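Local coordinates for protein Crov588 (Cafeteriavirus, PDB 6NYR) that is of unknown function but folds into a nearly circular leucine-rich-repeat solenoid built from tandem FNIP repeats, at residues Thr77-Gly82 and Lys97-Leu102; Glu90-Leu95 and Glu114-Gly119; Gly119-Leu124 and Val138-Leu143; Ile134-Leu139 and Val157-Pro162; Leu146-Glu151 and Thr166-Gly171. One frame throughout, in Å; residues are numbered along the deposited sequence.

Contact 1. Residues Thr77-Gly82 and Lys97-Leu102; sequences TEIYYG and KSLLKL
Strands 78-80 and 101-103 run parallel as neighbouring rungs of a leucine-rich-repeat solenoid. Residues Lys97-Leu102 lead into the second strand and close on Thr77-Tyr80. Ser98 comes first; its carbonyl O faces the CG2 of Thr77, and its OG is bonded to the O of Leu76. Leu99 has CG anti to the backbone N (chi1 -155°). This sends CD1 against the Thr77-Glu78 peptide, 3.5 Å from the C of Thr77, and brings it beside CG2 of Ile79. At Leu100 the backbone takes over. Leu100 N donates to Thr77 O at 2.7 Å, from above the carbonyl plane. Lys101 N donates to the same oxygen at 2.9 Å, nearly along the C=O axis, so two amides grip one carbonyl. Lys101 O then accepts from Ile79 N at 3.1 Å, which sets the parallel register. The Lys101 chain is extended and runs alongside Glu78, both pointing the same way. Its NZ stays 4.3 Å from Glu78 OE2, near but short of a salt bridge. Tyr80 OH donates to Glu78 OE1 at 2.6 Å, from above the carboxylate plane. Leu102 lies on the other face with Ile79, toward the buried interior. Its CG is anti to the backbone N (chi1 167°), and its CD1 meets Ile79 CG2 at 3.8 Å.

Contact 2. Residues Glu90-Leu95 and Glu114-Gly119; sequences EELQNL and ENVLPG
Three apolar pairs carry this contact, and no hydrogen bond crosses it. Leu92 CB meets Val116 CG1 at 3.7 Å. Val116 has CG1 anti to its backbone N (chi1 -179°), which turns that methyl to the last turn of helix 89-93. Leu95 CB lies 3.8 Å from Pro118 CG, and Leu95 CD1 also touches the proline ring at CG and CD. The two side chains cross obliquely. Leu92 CD1 reaches Leu117 CD1 more loosely, at 4.3 Å. Both leucines of the first segment have CG anti to the carbonyl carbon, and both project their CB toward residues 116-118.

At the end of the helix, Asn94 N donates to Glu90 O at 2.9 Å, and Leu95 N donates to Leu92 O at 3.1 Å. Farther out, Glu91 forms a salt bridge to Lys85, while Asn94 ND2 bonds to Asn70 OD1. Leu92 also packs on His87, Leu104 and Phe108, and Leu117 packs on Ile112. The helix end thus meets an irregular loop through buried aliphatic groups. This is the convex side of a leucine-rich-repeat solenoid, where successive strand-to-strand connections stack on one another.

Contact 3. Residues Gly119-Leu124 and Val138-Leu143; sequences GGLTHL and VLPGGL
In this leucine-rich-repeat solenoid, the approach to strand 123-125 packs against the approach to strand 145-147, one repeat later. The second approach contains a type I beta turn from Pro140 to Leu143, closed by Leu143 N donating to Pro140 O. Apolar side chains make the contact, packing on each other and on backbone carbonyls, and no hydrogen bond joins the two segments. Pro140 lies beside Leu121, the two side chains pointing the same way. Its CG is 3.7 Å from Leu121 CB, while its CB is 3.5 Å from Gly119 O. Leu121 has CG anti to the backbone N (chi1 -158°), so its CD2 also comes near Pro140 CG. Leu143 also reaches across. Its CD2 sits against the backbone just before the strand, 3.1 Å from Thr122 O. Its CD1 turns to Leu124 CB at 4.0 Å. Leu143 has a chi1 of -116° and a chi2 of -148°, both off the usual staggered values. Leu124 CD2 meets Leu139 CD2 at 3.9 Å, and these two leucine side chains cross at about a right angle. Thr122 CG2 rests on Gly142 O at 3.9 Å. Thr122 OG1 accepts from His123 ND1 in the plane of the imidazole ring and also bonds to Leu100 O. Outside the pair, Leu121 and Leu124 pack on Leu102 of strand 101-103. Leu124 and Leu139 also pack on Leu146 of strand 145-147, and the His123 ring stacks on His145, so the contact sits between the preceding and following rungs.

Contact 4. Residues Ile134-Leu139 and Val157-Pro162; sequences IVENVL and VENVLP
Leu139 carries much of this contact through one branch. Its CG is anti to the carbonyl carbon (chi1 -59°) and its chi2 is extended, which carries CD1 across to the next turn. There CD1 lies 3.6 Å from Val160 O and 3.7 Å from Pro162 CD. It also reaches Leu161 CD2 at 4.0 Å. The Leu139 chain crosses the Pro162 ring at about a right angle.

Val160 answers from the other segment. Its CG1 is anti to the carbonyl carbon and CG2 takes the crowded position between N and carbonyl (chi1 -51°). CG1 thereby rests on the backbone of Ile134 and Val135, 3.9 Å from Val135 C. On the exposed side Glu136 is extended, with CG anti to the backbone N (chi1 -174°). It runs alongside Asn159, pointing the same way. Glu136 CG comes within 3.4 Å of Asn159 O, and OE2 touches Asn159 CB.

No direct hydrogen bond joins the segments; three waters do so. One donates to Ile134 O and accepts from Val157 N. Another donates to Val135 O and to Val160 O and accepts from Leu139 N at 2.7 Å. The third accepts from Asn137 N and donates to Asn159 O. Deeper in, Leu139 and Leu161 both pack on Leu146 of strand 145-147. Each segment holds a type II beta turn, Val135-Val138 and Val157-Val160. Here the equivalent turns of successive coils stack on the outer, convex side of this leucine-rich-repeat solenoid.

Contact 5. Residues Leu146-Glu151 and Thr166-Gly171; sequences LTFGEE and THLSFG
Three backbone hydrogen bonds join strands 145-147 and 167-169 in parallel register. Leu146 N donates to His167 O at 2.8 Å, in the carbonyl plane. Leu146 O accepts from Ser169 N at 3.0 Å, also in plane. Phe148 N donates to Ser169 O at 2.8 Å, nearly along the C=O axis and almost straight at 170°. Thus both N and O of Leu146 are satisfied across the pair. Gly171 CA adds a CA-H...O contact to Gly149 O at 3.3 Å; a CB there would collide with that oxygen.

Among the side chains, one water bonds to Ser169 OG and weakly to Thr147 OG1. Thr166 OG1 and His167 ND1 share a hydrogen bond in the imidazole plane, and OG1 also bonds to Thr144 O. On the buried face Leu146 and Leu168 lie side by side, CD2 to CD1 at 3.7 Å. Phe148 and Phe170 follow in the same direction. Their planes are only 9° apart but slid past each other, with Phe148 CD2 3.7 Å from Phe170 CD1. Phe126 and Phe192 extend this row of rings. Aligned leucines and phenylalanines behind short parallel strands are the repeated core of this FNIP-type leucine-rich-repeat solenoid.

Following the chain from the N terminus, contact 1 closes the loop from strand 78-80 to strand 101-103. Contact 2 crosses it: helix 89-93 lies within that loop, but its partner 114-119 comes after. Lys97, Leu99 and Leu102 touch Pro118 and Leu95. Contact 3 starts at Gly119, where contact 2 ends, and is probably bonded to contact 1 through neighbouring strand backbones. Contact 4 begins before contact 3 has ended and shares Val138 and Leu139 with it. Contact 5 crosses contact 4, meeting it through Leu146 and Phe148. Contacts 1 and 5 tie strands together; contact 3 ties the approaches to strands 123-125 and 145-147; contacts 2 and 4 tie the convex-side connections.

Contact 1. Residues Thr77-Gly82 and Lys97-Leu102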
# COMPACT_ATOMS: atom_id res chain seq x y z
N THR A 77 -15.99 -4.37 26.54
CA THR A 77 -15.18 -5.58 26.41
C THR A 77 -13.74 -5.31 26.02
O THR A 77 -12.90 -6.19 26.21
CB THR A 77 -15.79 -6.52 25.35
OG1 THR A 77 -15.88 -5.83 24.10
CG2 THR A 77 -17.17 -6.98 25.79
N GLU A 78 -13.43 -4.12 25.51
CA GLU A 78 -12.09 -3.81 25.04
C GLU A 78 -11.79 -2.35 25.32
O GLU A 78 -12.65 -1.48 25.14
CB GLU A 78 -11.94 -4.06 23.54
CG GLU A 78 -12.52 -5.37 23.07
CD GLU A 78 -12.18 -5.68 21.62
OE1 GLU A 78 -11.39 -4.93 21.02
OE2 GLU A 78 -12.74 -6.67 21.08
N ILE A 79 -10.57 -2.07 25.79
CA ILE A 79 -10.09 -0.70 25.89
C ILE A 79 -8.58 -0.71 25.76
O ILE A 79 -7.89 -1.53 26.38
CB ILE A 79 -10.53 -0.01 27.20
CG1 ILE A 79 -10.15 1.47 27.13
CG2 ILE A 79 -9.88 -0.67 28.40
CD1 ILE A 79 -10.82 2.33 28.16
N TYR A 80 -8.06 0.22 24.96
CA TYR A 80 -6.63 0.32 24.67
C TYR A 80 -6.18 1.74 24.97
O TYR A 80 -6.69 2.69 24.37
CB TYR A 80 -6.36 -0.05 23.21
CG TYR A 80 -7.03 -1.34 22.79
CD1 TYR A 80 -6.35 -2.55 22.85
CD2 TYR A 80 -8.34 -1.36 22.34
CE1 TYR A 80 -6.95 -3.73 22.47
CE2 TYR A 80 -8.96 -2.54 21.96
CZ TYR A 80 -8.25 -3.73 22.03
OH TYR A 80 -8.85 -4.90 21.65
N TYR A 81 -5.23 1.88 25.89
CA TYR A 81 -4.75 3.19 26.32
C TYR A 81 -3.44 3.54 25.61
O TYR A 81 -2.76 2.69 25.03
CB TYR A 81 -4.56 3.23 27.84
CG TYR A 81 -5.84 3.23 28.64
CD1 TYR A 81 -6.63 4.37 28.72
CD2 TYR A 81 -6.26 2.09 29.33
CE1 TYR A 81 -7.80 4.38 29.46
CE2 TYR A 81 -7.43 2.09 30.07
CZ TYR A 81 -8.19 3.24 30.13
OH TYR A 81 -9.35 3.26 30.87
N GLY A 82 -3.08 4.83 25.71
CA GLY A 82 -2.01 5.40 24.95
C GLY A 82 -0.79 5.76 25.78
O GLY A 82 -0.59 5.25 26.89
N LYS A 97 -15.97 -6.10 34.95
CA LYS A 97 -15.78 -7.54 34.81
C LYS A 97 -16.16 -8.06 33.43
O LYS A 97 -15.96 -9.25 33.16
CB LYS A 97 -16.58 -8.29 35.88
CG LYS A 97 -16.09 -8.05 37.31
CD LYS A 97 -14.60 -8.35 37.49
CE LYS A 97 -13.73 -7.13 37.19
NZ LYS A 97 -12.46 -7.12 37.99
N SER A 98 -16.75 -7.22 32.58
CA SER A 98 -17.00 -7.62 31.20
C SER A 98 -15.75 -7.57 30.33
O SER A 98 -15.77 -8.11 29.22
CB SER A 98 -18.08 -6.73 30.58
OG SER A 98 -17.69 -5.37 30.59
N LEU A 99 -14.68 -6.94 30.80
CA LEU A 99 -13.54 -6.65 29.94
C LEU A 99 -12.86 -7.93 29.49
O LEU A 99 -12.57 -8.82 30.30
CB LEU A 99 -12.54 -5.74 30.65
CG LEU A 99 -11.68 -4.92 29.69
CD1 LEU A 99 -12.52 -3.84 29.01
CD2 LEU A 99 -10.49 -4.30 30.40
N LEU A 100 -12.60 -8.02 28.19
CA LEU A 100 -11.89 -9.14 27.59
C LEU A 100 -10.52 -8.78 27.05
O LEU A 100 -9.62 -9.62 27.07
CB LEU A 100 -12.72 -9.73 26.44
CG LEU A 100 -14.08 -10.29 26.82
CD1 LEU A 100 -14.89 -10.60 25.57
CD2 LEU A 100 -13.91 -11.54 27.67
N LYS A 101 -10.33 -7.55 26.58
CA LYS A 101 -9.11 -7.13 25.91
C LYS A 101 -8.67 -5.79 26.49
O LYS A 101 -9.48 -4.86 26.60
CB LYS A 101 -9.34 -7.03 24.41
CG LYS A 101 -9.89 -8.31 23.80
CD LYS A 101 -9.64 -8.36 22.31
CE LYS A 101 -10.17 -9.65 21.71
NZ LYS A 101 -9.88 -9.72 20.25
N LEU A 102 -7.40 -5.70 26.85
CA LEU A 102 -6.90 -4.54 27.55
C LEU A 102 -5.46 -4.26 27.16
O LEU A 102 -4.62 -5.17 27.20
CB LEU A 102 -6.99 -4.75 29.07
CG LEU A 102 -6.25 -3.77 29.99
CD1 LEU A 102 -6.87 -2.39 29.95
CD2 LEU A 102 -6.24 -4.34 31.42

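Contact 2. Residues Glu90-Leu95 and Glu114-Gly119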
# COMPACT_ATOMS: atom_id res chain seq x y z
N GLU A 90 -6.14 0.77 42.24
CA GLU A 90 -7.58 0.97 42.38
C GLU A 90 -8.26 1.06 41.03
O GLU A 90 -9.27 0.38 40.78
CB GLU A 90 -7.84 2.24 43.20
CG GLU A 90 -9.32 2.62 43.26
CD GLU A 90 -9.67 3.45 44.48
OE1 GLU A 90 -9.42 2.99 45.61
OE2 GLU A 90 -10.21 4.56 44.31
N GLU A 91 -7.74 1.91 40.14
CA GLU A 91 -8.32 2.03 38.80
C GLU A 91 -8.46 0.67 38.13
O GLU A 91 -9.51 0.35 37.55
CB GLU A 91 -7.47 2.97 37.94
CG GLU A 91 -7.89 2.99 36.48
CD GLU A 91 -7.49 4.26 35.76
OE1 GLU A 91 -7.21 5.28 36.43
OE2 GLU A 91 -7.47 4.25 34.51
N LEU A 92 -7.41 -0.15 38.18
CA LEU A 92 -7.45 -1.45 37.52
C LEU A 92 -8.47 -2.36 38.18
O LEU A 92 -9.17 -3.14 37.51
CB LEU A 92 -6.07 -2.09 37.53
CG LEU A 92 -4.95 -1.27 36.89
CD1 LEU A 92 -3.65 -2.07 36.88
CD2 LEU A 92 -5.34 -0.82 35.49
N GLN A 93 -8.56 -2.30 39.51
CA GLN A 93 -9.54 -3.08 40.25
C GLN A 93 -10.96 -2.63 39.93
O GLN A 93 -11.90 -3.43 40.06
CB GLN A 93 -9.25 -2.92 41.74
CG GLN A 93 -9.62 -4.07 42.63
CD GLN A 93 -8.84 -4.02 43.94
OE1 GLN A 93 -7.87 -3.27 44.07
NE2 GLN A 93 -9.26 -4.82 44.91
N ASN A 94 -11.13 -1.39 39.49
CA ASN A 94 -12.44 -0.87 39.12
C ASN A 94 -12.77 -1.10 37.65
O ASN A 94 -13.87 -0.72 37.23
CB ASN A 94 -12.51 0.63 39.43
CG ASN A 94 -12.59 0.91 40.92
OD1 ASN A 94 -12.99 0.04 41.70
ND2 ASN A 94 -12.22 2.12 41.32
N LEU A 95 -11.87 -1.69 36.87
CA LEU A 95 -12.22 -2.08 35.51
C LEU A 95 -13.42 -3.03 35.53
O LEU A 95 -13.57 -3.84 36.45
CB LEU A 95 -11.04 -2.76 34.82
CG LEU A 95 -9.84 -1.87 34.47
CD1 LEU A 95 -8.68 -2.72 33.96
CD2 LEU A 95 -10.21 -0.81 33.45
N GLU A 114 -2.31 -10.20 43.06
CA GLU A 114 -3.44 -11.08 42.82
C GLU A 114 -4.77 -10.33 42.90
O GLU A 114 -4.93 -9.38 43.67
CB GLU A 114 -3.43 -12.22 43.85
CG GLU A 114 -4.48 -13.29 43.64
CD GLU A 114 -4.26 -14.49 44.55
OE1 GLU A 114 -3.29 -14.48 45.33
OE2 GLU A 114 -5.07 -15.44 44.48
N ASN A 115 -5.72 -10.77 42.07
CA ASN A 115 -7.09 -10.28 42.11
C ASN A 115 -7.18 -8.79 41.82
O ASN A 115 -7.91 -8.05 42.49
CB ASN A 115 -7.76 -10.60 43.45
CG ASN A 115 -8.06 -12.07 43.63
OD1 ASN A 115 -7.56 -12.71 44.56
ND2 ASN A 115 -8.87 -12.62 42.74
N VAL A 116 -6.44 -8.34 40.82
CA VAL A 116 -6.52 -6.96 40.34
C VAL A 116 -7.05 -6.91 38.91
O VAL A 116 -8.09 -6.31 38.64
CB VAL A 116 -5.16 -6.24 40.46
CG1 VAL A 116 -5.27 -4.80 39.98
CG2 VAL A 116 -4.67 -6.28 41.90
N LEU A 117 -6.35 -7.55 37.97
CA LEU A 117 -6.79 -7.55 36.58
C LEU A 117 -8.12 -8.28 36.45
O LEU A 117 -8.36 -9.27 37.15
CB LEU A 117 -5.73 -8.21 35.70
CG LEU A 117 -4.70 -7.36 34.95
CD1 LEU A 117 -4.81 -5.87 35.22
CD2 LEU A 117 -3.28 -7.85 35.28
N PRO A 118 -9.00 -7.84 35.54
CA PRO A 118 -10.28 -8.53 35.35
C PRO A 118 -10.10 -10.02 35.12
O PRO A 118 -9.26 -10.45 34.32
CB PRO A 118 -10.87 -7.84 34.11
CG PRO A 118 -10.28 -6.45 34.16
CD PRO A 118 -8.89 -6.61 34.73
N GLY A 119 -10.90 -10.82 35.83
CA GLY A 119 -10.71 -12.26 35.82
C GLY A 119 -11.00 -12.91 34.49
O GLY A 119 -10.35 -13.90 34.13

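Contact 3. Residues Gly119-Leu124 and Val138-Leu143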
# COMPACT_ATOMS: atom_id res chain seq x y z
N GLY A 119 -10.90 -10.82 35.83
CA GLY A 119 -10.71 -12.26 35.82
C GLY A 119 -11.00 -12.91 34.49
O GLY A 119 -10.35 -13.90 34.13
N GLY A 120 -11.96 -12.38 33.74
CA GLY A 120 -12.33 -12.95 32.47
C GLY A 120 -11.51 -12.49 31.29
O GLY A 120 -11.78 -12.90 30.16
N LEU A 121 -10.51 -11.65 31.53
CA LEU A 121 -9.71 -11.08 30.46
C LEU A 121 -9.04 -12.16 29.62
O LEU A 121 -8.56 -13.17 30.14
CB LEU A 121 -8.65 -10.15 31.05
CG LEU A 121 -8.03 -9.07 30.18
CD1 LEU A 121 -9.00 -7.92 30.01
CD2 LEU A 121 -6.73 -8.60 30.80
N THR A 122 -9.00 -11.92 28.31
CA THR A 122 -8.35 -12.83 27.38
C THR A 122 -7.15 -12.23 26.66
O THR A 122 -6.26 -12.97 26.25
CB THR A 122 -9.35 -13.31 26.31
OG1 THR A 122 -10.05 -12.18 25.77
CG2 THR A 122 -10.35 -14.29 26.90
N HIS A 123 -7.10 -10.91 26.51
CA HIS A 123 -6.05 -10.23 25.78
C HIS A 123 -5.47 -9.13 26.65
O HIS A 123 -6.18 -8.18 27.00
CB HIS A 123 -6.58 -9.65 24.46
CG HIS A 123 -6.90 -10.68 23.42
ND1 HIS A 123 -7.85 -11.67 23.62
CD2 HIS A 123 -6.41 -10.88 22.18
CE1 HIS A 123 -7.92 -12.43 22.54
NE2 HIS A 123 -7.05 -11.97 21.65
N LEU A 124 -4.19 -9.26 27.01
CA LEU A 124 -3.50 -8.29 27.84
C LEU A 124 -2.24 -7.81 27.13
O LEU A 124 -1.45 -8.63 26.63
CB LEU A 124 -3.14 -8.87 29.20
CG LEU A 124 -2.30 -7.97 30.11
CD1 LEU A 124 -3.01 -6.64 30.34
CD2 LEU A 124 -1.99 -8.66 31.43
N VAL A 138 -1.49 -13.94 39.16
CA VAL A 138 -1.65 -12.52 38.87
C VAL A 138 -2.39 -12.32 37.56
O VAL A 138 -3.32 -11.52 37.47
CB VAL A 138 -0.28 -11.81 38.85
CG1 VAL A 138 -0.45 -10.37 38.41
CG2 VAL A 138 0.36 -11.88 40.23
N LEU A 139 -1.97 -13.04 36.53
CA LEU A 139 -2.60 -12.94 35.22
C LEU A 139 -3.94 -13.66 35.23
O LEU A 139 -4.07 -14.74 35.83
CB LEU A 139 -1.68 -13.57 34.17
CG LEU A 139 -0.29 -12.94 34.06
CD1 LEU A 139 0.60 -13.74 33.11
CD2 LEU A 139 -0.41 -11.50 33.59
N PRO A 140 -4.97 -13.08 34.61
CA PRO A 140 -6.27 -13.77 34.54
C PRO A 140 -6.11 -15.21 34.07
O PRO A 140 -5.32 -15.52 33.19
CB PRO A 140 -7.06 -12.92 33.53
CG PRO A 140 -6.47 -11.54 33.66
CD PRO A 140 -5.00 -11.74 33.99
N GLY A 141 -6.91 -16.09 34.68
CA GLY A 141 -6.73 -17.52 34.50
C GLY A 141 -7.04 -18.02 33.11
O GLY A 141 -6.58 -19.11 32.74
N GLY A 142 -7.82 -17.27 32.33
CA GLY A 142 -8.14 -17.66 30.98
C GLY A 142 -7.49 -16.79 29.92
O GLY A 142 -8.00 -16.69 28.80
N LEU A 143 -6.37 -16.15 30.26
CA LEU A 143 -5.66 -15.33 29.29
C LEU A 143 -5.19 -16.17 28.11
O LEU A 143 -4.67 -17.28 28.29
CB LEU A 143 -4.45 -14.66 29.94
CG LEU A 143 -4.35 -13.15 30.10
CD1 LEU A 143 -2.84 -12.77 29.99
CD2 LEU A 143 -5.15 -12.35 29.11

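Contact 4. Residues Ile134-Leu139 and Val157-Pro162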
# COMPACT_ATOMS: atom_id res chain seq x y z
N ILE A 134 5.99 -10.28 38.20
CA ILE A 134 4.69 -10.94 38.08
C ILE A 134 4.82 -12.32 38.71
O ILE A 134 5.63 -13.13 38.25
CB ILE A 134 4.24 -11.07 36.62
CG1 ILE A 134 4.24 -9.71 35.92
CG2 ILE A 134 2.84 -11.69 36.56
CD1 ILE A 134 4.13 -9.82 34.42
N VAL A 135 4.02 -12.59 39.74
CA VAL A 135 4.06 -13.88 40.40
C VAL A 135 2.80 -14.68 40.11
O VAL A 135 2.01 -14.33 39.22
CB VAL A 135 4.27 -13.71 41.92
CG1 VAL A 135 5.61 -13.05 42.19
CG2 VAL A 135 3.13 -12.89 42.52
N GLU A 136 2.60 -15.76 40.87
CA GLU A 136 1.57 -16.74 40.55
C GLU A 136 0.18 -16.18 40.80
O GLU A 136 -0.05 -15.44 41.76
CB GLU A 136 1.79 -18.01 41.37
CG GLU A 136 0.87 -19.17 41.02
CD GLU A 136 1.28 -20.47 41.69
OE1 GLU A 136 2.18 -20.43 42.56
OE2 GLU A 136 0.71 -21.53 41.35
N ASN A 137 -0.75 -16.53 39.92
CA ASN A 137 -2.15 -16.11 40.02
C ASN A 137 -2.30 -14.59 39.99
O ASN A 137 -3.14 -14.02 40.69
CB ASN A 137 -2.79 -16.68 41.28
CG ASN A 137 -2.93 -18.18 41.25
OD1 ASN A 137 -2.32 -18.89 42.05
ND2 ASN A 137 -3.73 -18.67 40.31
N VAL A 138 -1.49 -13.94 39.16
CA VAL A 138 -1.65 -12.52 38.87
C VAL A 138 -2.39 -12.32 37.56
O VAL A 138 -3.32 -11.52 37.47
CB VAL A 138 -0.28 -11.81 38.85
CG1 VAL A 138 -0.45 -10.37 38.41
CG2 VAL A 138 0.36 -11.88 40.23
N LEU A 139 -1.97 -13.04 36.53
CA LEU A 139 -2.60 -12.94 35.22
C LEU A 139 -3.94 -13.66 35.23
O LEU A 139 -4.07 -14.74 35.83
CB LEU A 139 -1.68 -13.57 34.17
CG LEU A 139 -0.29 -12.94 34.06
CD1 LEU A 139 0.60 -13.74 33.11
CD2 LEU A 139 -0.41 -11.50 33.59
N VAL A 157 8.70 -17.30 36.07
CA VAL A 157 8.93 -18.64 36.61
C VAL A 157 7.70 -19.52 36.40
O VAL A 157 6.73 -19.11 35.75
CB VAL A 157 9.30 -18.56 38.10
CG1 VAL A 157 10.58 -17.75 38.28
CG2 VAL A 157 8.16 -17.95 38.92
N GLU A 158 7.75 -20.73 36.94
CA GLU A 158 6.72 -21.73 36.70
C GLU A 158 5.37 -21.28 37.25
O GLU A 158 5.28 -20.68 38.32
CB GLU A 158 7.15 -23.05 37.35
CG GLU A 158 6.56 -24.31 36.73
CD GLU A 158 7.08 -25.57 37.41
OE1 GLU A 158 7.88 -25.46 38.36
OE2 GLU A 158 6.68 -26.68 37.00
N ASN A 159 4.32 -21.59 36.50
CA ASN A 159 2.93 -21.40 36.89
C ASN A 159 2.52 -19.94 37.04
O ASN A 159 1.51 -19.64 37.69
CB ASN A 159 2.59 -22.14 38.21
CG ASN A 159 2.92 -23.62 38.15
OD1 ASN A 159 2.73 -24.27 37.12
ND2 ASN A 159 3.40 -24.16 39.26
N VAL A 160 3.27 -19.01 36.46
CA VAL A 160 2.80 -17.63 36.40
C VAL A 160 2.00 -17.38 35.12
O VAL A 160 1.03 -16.63 35.13
CB VAL A 160 3.98 -16.65 36.52
CG1 VAL A 160 4.85 -16.99 37.72
CG2 VAL A 160 4.81 -16.66 35.24
N LEU A 161 2.41 -17.99 34.02
CA LEU A 161 1.67 -17.87 32.77
C LEU A 161 0.46 -18.80 32.78
O LEU A 161 0.60 -19.98 33.11
CB LEU A 161 2.58 -18.18 31.58
CG LEU A 161 3.77 -17.25 31.40
CD1 LEU A 161 4.68 -17.76 30.28
CD2 LEU A 161 3.32 -15.82 31.13
N PRO A 162 -0.73 -18.30 32.44
CA PRO A 162 -1.90 -19.18 32.45
C PRO A 162 -1.69 -20.38 31.53
O PRO A 162 -1.07 -20.27 30.47
CB PRO A 162 -3.03 -18.28 31.94
CG PRO A 162 -2.57 -16.88 32.20
CD PRO A 162 -1.07 -16.91 32.10
O HOH W 1 7.53 -14.75 37.72
O HOH W 2 0.17 -14.67 37.10
O HOH W 3 -1.19 -18.55 37.40

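Contact 5. Residues Leu146-Glu151 and Thr166-Gly171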
# COMPACT_ATOMS: atom_id res chain seq x y z
N LEU A 146 -0.84 -12.49 25.43
CA LEU A 146 -0.06 -11.65 26.33
C LEU A 146 1.09 -11.02 25.57
O LEU A 146 1.90 -11.73 24.95
CB LEU A 146 0.47 -12.45 27.51
CG LEU A 146 1.37 -11.67 28.48
CD1 LEU A 146 0.58 -10.57 29.16
CD2 LEU A 146 2.02 -12.60 29.48
N THR A 147 1.18 -9.69 25.63
CA THR A 147 2.24 -8.93 24.97
C THR A 147 2.89 -8.02 26.00
O THR A 147 2.20 -7.26 26.69
CB THR A 147 1.68 -8.10 23.80
OG1 THR A 147 1.06 -8.97 22.85
CG2 THR A 147 2.79 -7.31 23.12
N PHE A 148 4.22 -8.08 26.11
CA PHE A 148 4.95 -7.19 26.99
C PHE A 148 5.41 -5.95 26.22
O PHE A 148 5.58 -5.98 25.00
CB PHE A 148 6.17 -7.89 27.60
CG PHE A 148 5.83 -8.85 28.71
CD1 PHE A 148 5.53 -8.38 29.98
CD2 PHE A 148 5.82 -10.22 28.48
CE1 PHE A 148 5.21 -9.25 31.00
CE2 PHE A 148 5.50 -11.10 29.51
CZ PHE A 148 5.20 -10.61 30.76
N GLY A 149 5.62 -4.86 26.96
CA GLY A 149 6.10 -3.62 26.40
C GLY A 149 7.61 -3.56 26.32
O GLY A 149 8.32 -4.53 26.57
N GLU A 150 8.11 -2.36 25.99
CA GLU A 150 9.53 -2.22 25.70
C GLU A 150 10.40 -2.56 26.90
O GLU A 150 11.42 -3.24 26.77
CB GLU A 150 9.85 -0.79 25.25
CG GLU A 150 9.39 -0.38 23.87
CD GLU A 150 9.91 1.00 23.51
OE1 GLU A 150 10.74 1.55 24.28
OE2 GLU A 150 9.48 1.55 22.47
N GLU A 151 10.02 -2.07 28.08
CA GLU A 151 10.92 -2.02 29.22
C GLU A 151 10.87 -3.27 30.08
O GLU A 151 11.73 -3.43 30.96
CB GLU A 151 10.61 -0.80 30.08
CG GLU A 151 10.93 0.53 29.42
CD GLU A 151 12.37 0.62 28.96
OE1 GLU A 151 13.26 0.07 29.66
OE2 GLU A 151 12.62 1.22 27.90
N THR A 166 -2.07 -18.84 24.41
CA THR A 166 -1.68 -19.26 23.07
C THR A 166 -0.68 -18.33 22.41
O THR A 166 0.10 -18.78 21.56
CB THR A 166 -2.91 -19.37 22.16
OG1 THR A 166 -3.60 -18.12 22.12
CG2 THR A 166 -3.85 -20.46 22.64
N HIS A 167 -0.67 -17.04 22.77
CA HIS A 167 0.15 -16.04 22.10
C HIS A 167 0.93 -15.26 23.14
O HIS A 167 0.35 -14.67 24.05
CB HIS A 167 -0.71 -15.10 21.25
CG HIS A 167 -1.29 -15.74 20.03
ND1 HIS A 167 -2.23 -16.74 20.08
CD2 HIS A 167 -1.04 -15.53 18.71
CE1 HIS A 167 -2.54 -17.12 18.85
NE2 HIS A 167 -1.83 -16.39 18.00
N LEU A 168 2.26 -15.27 23.00
CA LEU A 168 3.15 -14.57 23.91
C LEU A 168 4.18 -13.79 23.11
O LEU A 168 4.88 -14.36 22.26
CB LEU A 168 3.86 -15.55 24.85
CG LEU A 168 4.90 -14.95 25.80
CD1 LEU A 168 4.21 -14.06 26.82
CD2 LEU A 168 5.73 -16.03 26.47
N SER A 169 4.28 -12.49 23.38
CA SER A 169 5.21 -11.61 22.69
C SER A 169 5.96 -10.78 23.71
O SER A 169 5.35 -10.02 24.47
CB SER A 169 4.49 -10.70 21.69
OG SER A 169 3.69 -11.44 20.80
N PHE A 170 7.28 -10.92 23.73
CA PHE A 170 8.13 -10.12 24.60
C PHE A 170 8.56 -8.84 23.89
O PHE A 170 8.62 -8.77 22.65
CB PHE A 170 9.37 -10.91 25.01
CG PHE A 170 9.09 -12.03 25.95
CD1 PHE A 170 8.97 -11.79 27.31
CD2 PHE A 170 8.97 -13.33 25.48
CE1 PHE A 170 8.73 -12.82 28.18
CE2 PHE A 170 8.71 -14.36 26.36
CZ PHE A 170 8.60 -14.11 27.71
N GLY A 171 8.88 -7.82 24.68
CA GLY A 171 9.33 -6.55 24.16
C GLY A 171 10.84 -6.45 24.08
O GLY A 171 11.57 -7.43 24.25
O HOH W 4 0.80 -12.08 21.60